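PDB 5MZ5: ALDH21) from Physcomitrella patens subsp. patens, which oxidises succinic semialdehyde with NADP(+) as coenzyme, as a member of the aldehyde dehydrogenase family. Local coordinates for residues Lys337-Asn351 with Leu386-Val400. Residues are numbered along the deposited sequence; the frame is centred on the assembly and turned at random.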
loop_
_atom_site.group_PDB
_atom_site.type_symbol
_atom_site.label_atom_id
_atom_site.label_comp_id
_atom_site.label_asym_id
_atom_site.label_seq_id
_atom_site.Cartn_x
_atom_site.Cartn_y
_atom_site.Cartn_z
ATOM N N LYS A 337 4.524 -44.399 4.471
ATOM C CA LYS A 337 5.754 -44.994 5.005
ATOM C C LYS A 337 6.432 -45.905 3.960
ATOM O O LYS A 337 7.628 -45.774 3.718
ATOM C CB LYS A 337 5.452 -45.769 6.310
ATOM C CG LYS A 337 6.665 -46.475 6.927
ATOM C CD LYS A 337 6.393 -46.936 8.345
ATOM C CE LYS A 337 5.655 -48.239 8.453
ATOM N NZ LYS A 337 5.718 -48.798 9.834
ATOM N N GLU A 338 5.654 -46.799 3.329
ATOM C CA GLU A 338 6.140 -47.714 2.306
ATOM C C GLU A 338 6.755 -46.938 1.109
ATOM O O GLU A 338 7.915 -47.178 0.755
ATOM C CB GLU A 338 4.997 -48.642 1.873
ATOM C CG GLU A 338 5.384 -49.763 0.941
ATOM C CD GLU A 338 4.185 -50.428 0.293
ATOM O OE1 GLU A 338 3.497 -49.750 -0.504
ATOM O OE2 GLU A 338 3.929 -51.620 0.577
ATOM N N GLY A 339 5.975 -46.025 0.525
ATOM C CA GLY A 339 6.400 -45.218 -0.611
ATOM C C GLY A 339 7.567 -44.297 -0.305
ATOM O O GLY A 339 8.490 -44.182 -1.119
ATOM N N PHE A 340 7.538 -43.647 0.873
ATOM C CA PHE A 340 8.584 -42.739 1.334
ATOM C C PHE A 340 9.903 -43.474 1.560
ATOM O O PHE A 340 10.912 -43.054 0.988
ATOM C CB PHE A 340 8.136 -41.942 2.582
ATOM C CG PHE A 340 9.077 -40.868 3.071
ATOM C CD1 PHE A 340 9.284 -39.703 2.329
ATOM C CD2 PHE A 340 9.699 -40.980 4.312
ATOM C CE1 PHE A 340 10.138 -38.702 2.795
ATOM C CE2 PHE A 340 10.532 -39.961 4.787
ATOM C CZ PHE A 340 10.754 -38.835 4.023
ATOM N N VAL A 341 9.896 -44.583 2.339
ATOM C CA VAL A 341 11.099 -45.398 2.611
ATOM C C VAL A 341 11.677 -45.972 1.299
ATOM O O VAL A 341 12.891 -45.918 1.102
ATOM C CB VAL A 341 10.873 -46.476 3.712
ATOM C CG1 VAL A 341 12.014 -47.490 3.763
ATOM C CG2 VAL A 341 10.679 -45.833 5.084
ATOM N N ALA A 342 10.818 -46.480 0.394
ATOM C CA ALA A 342 11.259 -46.995 -0.908
ATOM C C ALA A 342 11.953 -45.888 -1.734
ATOM O O ALA A 342 13.003 -46.134 -2.333
ATOM C CB ALA A 342 10.082 -47.582 -1.688
ATOM N N ALA A 343 11.403 -44.663 -1.712
ATOM C CA ALA A 343 11.996 -43.530 -2.420
ATOM C C ALA A 343 13.324 -43.057 -1.801
ATOM O O ALA A 343 14.235 -42.735 -2.561
ATOM C CB ALA A 343 10.999 -42.389 -2.552
ATOM N N VAL A 344 13.479 -43.092 -0.450
ATOM C CA VAL A 344 14.759 -42.678 0.167
ATOM C C VAL A 344 15.860 -43.689 -0.172
ATOM O O VAL A 344 17.014 -43.280 -0.332
ATOM C CB VAL A 344 14.784 -42.256 1.687
ATOM C CG1 VAL A 344 13.413 -41.933 2.262
ATOM C CG2 VAL A 344 15.546 -43.233 2.570
ATOM N N LYS A 345 15.499 -44.992 -0.309
ATOM C CA LYS A 345 16.426 -46.074 -0.647
ATOM C C LYS A 345 16.999 -45.948 -2.060
ATOM O O LYS A 345 18.056 -46.519 -2.339
ATOM C CB LYS A 345 15.771 -47.456 -0.426
ATOM C CG LYS A 345 15.760 -47.856 1.049
ATOM C CD LYS A 345 14.845 -49.036 1.319
ATOM C CE LYS A 345 15.510 -50.102 2.156
ATOM N NZ LYS A 345 15.630 -49.735 3.588
ATOM N N LYS A 346 16.336 -45.161 -2.925
ATOM C CA LYS A 346 16.732 -44.927 -4.314
ATOM C C LYS A 346 17.645 -43.709 -4.470
ATOM O O LYS A 346 18.227 -43.536 -5.549
ATOM C CB LYS A 346 15.482 -44.770 -5.209
ATOM C CG LYS A 346 14.741 -46.074 -5.465
ATOM C CD LYS A 346 13.480 -45.853 -6.299
ATOM C CE LYS A 346 12.784 -47.163 -6.619
ATOM N NZ LYS A 346 11.838 -47.030 -7.758
ATOM N N LEU A 347 17.755 -42.859 -3.409
ATOM C CA LEU A 347 18.532 -41.620 -3.436
ATOM C C LEU A 347 20.020 -41.871 -3.613
ATOM O O LEU A 347 20.610 -42.605 -2.830
ATOM C CB LEU A 347 18.253 -40.721 -2.217
ATOM C CG LEU A 347 16.819 -40.184 -2.034
ATOM C CD1 LEU A 347 16.685 -39.425 -0.712
ATOM C CD2 LEU A 347 16.379 -39.320 -3.219
ATOM N N LYS A 348 20.615 -41.294 -4.670
ATOM C CA LYS A 348 22.036 -41.474 -4.968
ATOM C C LYS A 348 22.883 -40.601 -4.072
ATOM O O LYS A 348 22.763 -39.378 -4.089
ATOM C CB LYS A 348 22.362 -41.198 -6.440
ATOM C CG LYS A 348 21.730 -42.181 -7.379
ATOM C CD LYS A 348 22.021 -41.847 -8.801
ATOM C CE LYS A 348 21.522 -42.963 -9.670
ATOM N NZ LYS A 348 21.742 -42.685 -11.116
ATOM N N MET A 349 23.740 -41.251 -3.288
ATOM C CA MET A 349 24.676 -40.631 -2.371
ATOM C C MET A 349 26.082 -40.852 -2.924
ATOM O O MET A 349 26.449 -41.980 -3.269
ATOM C CB MET A 349 24.538 -41.247 -0.969
ATOM C CG MET A 349 25.302 -40.498 0.094
ATOM S SD MET A 349 25.169 -41.205 1.751
ATOM C CE MET A 349 26.236 -42.613 1.602
ATOM N N GLY A 350 26.850 -39.776 -3.026
ATOM C CA GLY A 350 28.213 -39.865 -3.523
ATOM C C GLY A 350 28.846 -38.545 -3.877
ATOM O O GLY A 350 28.533 -37.511 -3.279
ATOM N N ASN A 351 29.760 -38.602 -4.851
ATOM C CA ASN A 351 30.513 -37.479 -5.395
ATOM C C ASN A 351 29.559 -36.338 -5.819
ATOM O O ASN A 351 28.795 -36.515 -6.770
ATOM C CB ASN A 351 31.378 -37.956 -6.570
ATOM C CG ASN A 351 32.264 -36.904 -7.188
ATOM O OD1 ASN A 351 32.213 -35.718 -6.854
ATOM N ND2 ASN A 351 33.111 -37.337 -8.105
ATOM N N LEU A 386 13.971 -47.155 10.204
ATOM C CA LEU A 386 13.320 -47.699 9.009
ATOM C C LEU A 386 14.290 -47.898 7.855
ATOM O O LEU A 386 14.112 -48.829 7.063
ATOM C CB LEU A 386 12.109 -46.859 8.575
ATOM C CG LEU A 386 10.990 -46.662 9.601
ATOM C CD1 LEU A 386 9.869 -45.802 9.006
ATOM C CD2 LEU A 386 10.446 -48.005 10.132
ATOM N N THR A 387 15.321 -47.025 7.769
ATOM C CA THR A 387 16.376 -47.067 6.744
ATOM C C THR A 387 17.535 -46.138 7.136
ATOM O O THR A 387 17.341 -45.217 7.933
ATOM C CB THR A 387 15.786 -46.727 5.356
ATOM O OG1 THR A 387 16.744 -47.025 4.344
ATOM C CG2 THR A 387 15.289 -45.271 5.253
ATOM N N GLY A 388 18.708 -46.382 6.559
ATOM C CA GLY A 388 19.908 -45.576 6.761
ATOM C C GLY A 388 20.489 -45.614 8.157
ATOM O O GLY A 388 20.473 -46.659 8.813
ATOM N N GLY A 389 21.017 -44.474 8.594
ATOM C CA GLY A 389 21.626 -44.333 9.918
ATOM C C GLY A 389 23.113 -44.642 10.006
ATOM O O GLY A 389 23.697 -44.526 11.089
ATOM N N ASN A 390 23.742 -45.049 8.885
ATOM C CA ASN A 390 25.172 -45.364 8.866
ATOM C C ASN A 390 26.022 -44.206 8.347
ATOM O O ASN A 390 25.584 -43.442 7.474
ATOM C CB ASN A 390 25.472 -46.645 8.085
ATOM C CG ASN A 390 24.781 -47.887 8.620
ATOM O OD1 ASN A 390 24.074 -48.584 7.899
ATOM N ND2 ASN A 390 24.984 -48.214 9.879
ATOM N N ARG A 391 27.232 -44.075 8.914
ATOM C CA ARG A 391 28.198 -43.046 8.550
ATOM C C ARG A 391 29.369 -43.680 7.793
ATOM O O ARG A 391 29.830 -44.768 8.141
ATOM C CB ARG A 391 28.684 -42.288 9.798
ATOM C CG ARG A 391 29.472 -41.015 9.513
ATOM C CD ARG A 391 30.255 -40.595 10.736
ATOM N NE ARG A 391 31.692 -40.794 10.546
ATOM C CZ ARG A 391 32.469 -41.510 11.348
ATOM N NH1 ARG A 391 31.963 -42.099 12.421
ATOM N NH2 ARG A 391 33.761 -41.630 11.091
ATOM N N LYS A 392 29.839 -42.984 6.758
ATOM C CA LYS A 392 30.968 -43.362 5.915
ATOM C C LYS A 392 31.733 -42.036 5.729
ATOM O O LYS A 392 31.388 -41.249 4.839
ATOM C CB LYS A 392 30.429 -43.917 4.583
ATOM C CG LYS A 392 31.385 -44.809 3.788
ATOM C CD LYS A 392 30.913 -44.978 2.318
ATOM C CE LYS A 392 31.175 -43.747 1.451
ATOM N NZ LYS A 392 30.326 -43.709 0.227
ATOM N N GLY A 393 32.688 -41.768 6.633
ATOM C CA GLY A 393 33.454 -40.526 6.658
ATOM C C GLY A 393 32.552 -39.343 6.974
ATOM O O GLY A 393 31.962 -39.293 8.052
ATOM N N ALA A 394 32.405 -38.404 6.020
ATOM C CA ALA A 394 31.538 -37.232 6.172
ATOM C C ALA A 394 30.116 -37.507 5.632
ATOM O O ALA A 394 29.219 -36.675 5.797
ATOM C CB ALA A 394 32.155 -36.017 5.484
ATOM N N PHE A 395 29.908 -38.687 5.022
ATOM C CA PHE A 395 28.621 -39.110 4.480
ATOM C C PHE A 395 27.728 -39.772 5.533
ATOM O O PHE A 395 28.186 -40.615 6.304
ATOM C CB PHE A 395 28.817 -40.084 3.304
ATOM C CG PHE A 395 29.262 -39.438 2.014
ATOM C CD1 PHE A 395 28.331 -38.928 1.115
ATOM C CD2 PHE A 395 30.611 -39.364 1.682
ATOM C CE1 PHE A 395 28.743 -38.353 -0.093
ATOM C CE2 PHE A 395 31.020 -38.783 0.468
ATOM C CZ PHE A 395 30.082 -38.275 -0.404
ATOM N N ILE A 396 26.449 -39.375 5.549
ATOM C CA ILE A 396 25.392 -39.935 6.387
ATOM C C ILE A 396 24.347 -40.423 5.411
ATOM O O ILE A 396 23.885 -39.652 4.560
ATOM C CB ILE A 396 24.793 -38.909 7.419
ATOM C CG1 ILE A 396 25.770 -38.620 8.577
ATOM C CG2 ILE A 396 23.435 -39.377 7.985
ATOM C CD1 ILE A 396 25.923 -39.817 9.669
ATOM N N GLU A 397 23.968 -41.694 5.531
ATOM C CA GLU A 397 22.922 -42.292 4.700
ATOM C C GLU A 397 21.585 -41.566 4.940
ATOM O O GLU A 397 21.328 -41.148 6.079
ATOM C CB GLU A 397 22.747 -43.770 5.052
ATOM C CG GLU A 397 23.816 -44.660 4.466
ATOM C CD GLU A 397 23.716 -46.118 4.868
ATOM O OE1 GLU A 397 24.319 -46.958 4.164
ATOM O OE2 GLU A 397 23.050 -46.426 5.885
ATOM N N PRO A 398 20.728 -41.386 3.903
ATOM C CA PRO A 398 19.402 -40.773 4.166
ATOM C C PRO A 398 18.651 -41.700 5.138
ATOM O O PRO A 398 18.574 -42.915 4.929
ATOM C CB PRO A 398 18.761 -40.662 2.779
ATOM C CG PRO A 398 19.506 -41.604 1.924
ATOM C CD PRO A 398 20.864 -41.845 2.503
ATOM N N THR A 399 18.255 -41.139 6.281
ATOM C CA THR A 399 17.680 -41.869 7.402
ATOM C C THR A 399 16.239 -41.491 7.686
ATOM O O THR A 399 15.878 -40.325 7.586
ATOM C CB THR A 399 18.566 -41.613 8.644
ATOM O OG1 THR A 399 19.934 -41.865 8.327
ATOM C CG2 THR A 399 18.159 -42.432 9.858
ATOM N N VAL A 400 15.436 -42.490 8.091
ATOM C CA VAL A 400 14.044 -42.358 8.543
ATOM C C VAL A 400 13.897 -43.147 9.849
ATOM O O VAL A 400 14.214 -44.325 9.895
ATOM C CB VAL A 400 12.954 -42.755 7.503
ATOM C CG1 VAL A 400 11.554 -42.412 8.022
ATOM C CG2 VAL A 400 13.200 -42.076 6.156
#
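Val344 and Thr387 pass antiparallel, methyl against methyl, with Val344 CG2 only 3.4 Å from Thr387 CG2. This pair is tight, and Val344 sits off the staggered positions (chi1 -17°), so the packing appears strained or the side chain doubtfully placed. Its other branch, CG1, meets Val400 CG2 at 3.9 Å and lies over the centre of the Phe340 ring, whose CE2 approaches the same Val400 methyl. Pro398 CB packs on Val344 CG2 (4.1 Å) and also takes Leu347 CD1. Thr387 turns its hydroxyl toward Lys345, whose chain bends at its last two torsions, where NZ donates a hydrogen bond to Thr387 OG1 (3.0 Å). A valine in place of Thr387 would probably leave Lys345 NZ without this acceptor and its end freer to swing. One turn back, Val341 CG2 packs on Leu386 CB; a further turn back, the Lys337 and Leu386 side chains cross at about a right angle, CD on CD1 (3.7 Å), and Lys337 NZ reaches Glu402 in a salt bridge. Helix 333-345 thus covers one side of the antiparallel pair 384-387 and 395-402, part of the mixed sheet of this aldehyde dehydrogenase fold; helix 301-313 adds Ile309 against Phe340 and Val344. Beyond the helix, the chain runs beside the hairpin closed by the type II' turn Lys392-Phe395. Met349 runs straight through CG and SD, then bends (chi3 75°) to turn CE back toward Phe395 CB. Its CG touches Phe395 CD1 (3.6 Å), while SD makes an oblique Met-aromatic contact, 68° off the ring normal. Gly350 O meets the ring edge in plane, 3.3 Å from Phe395 CE1.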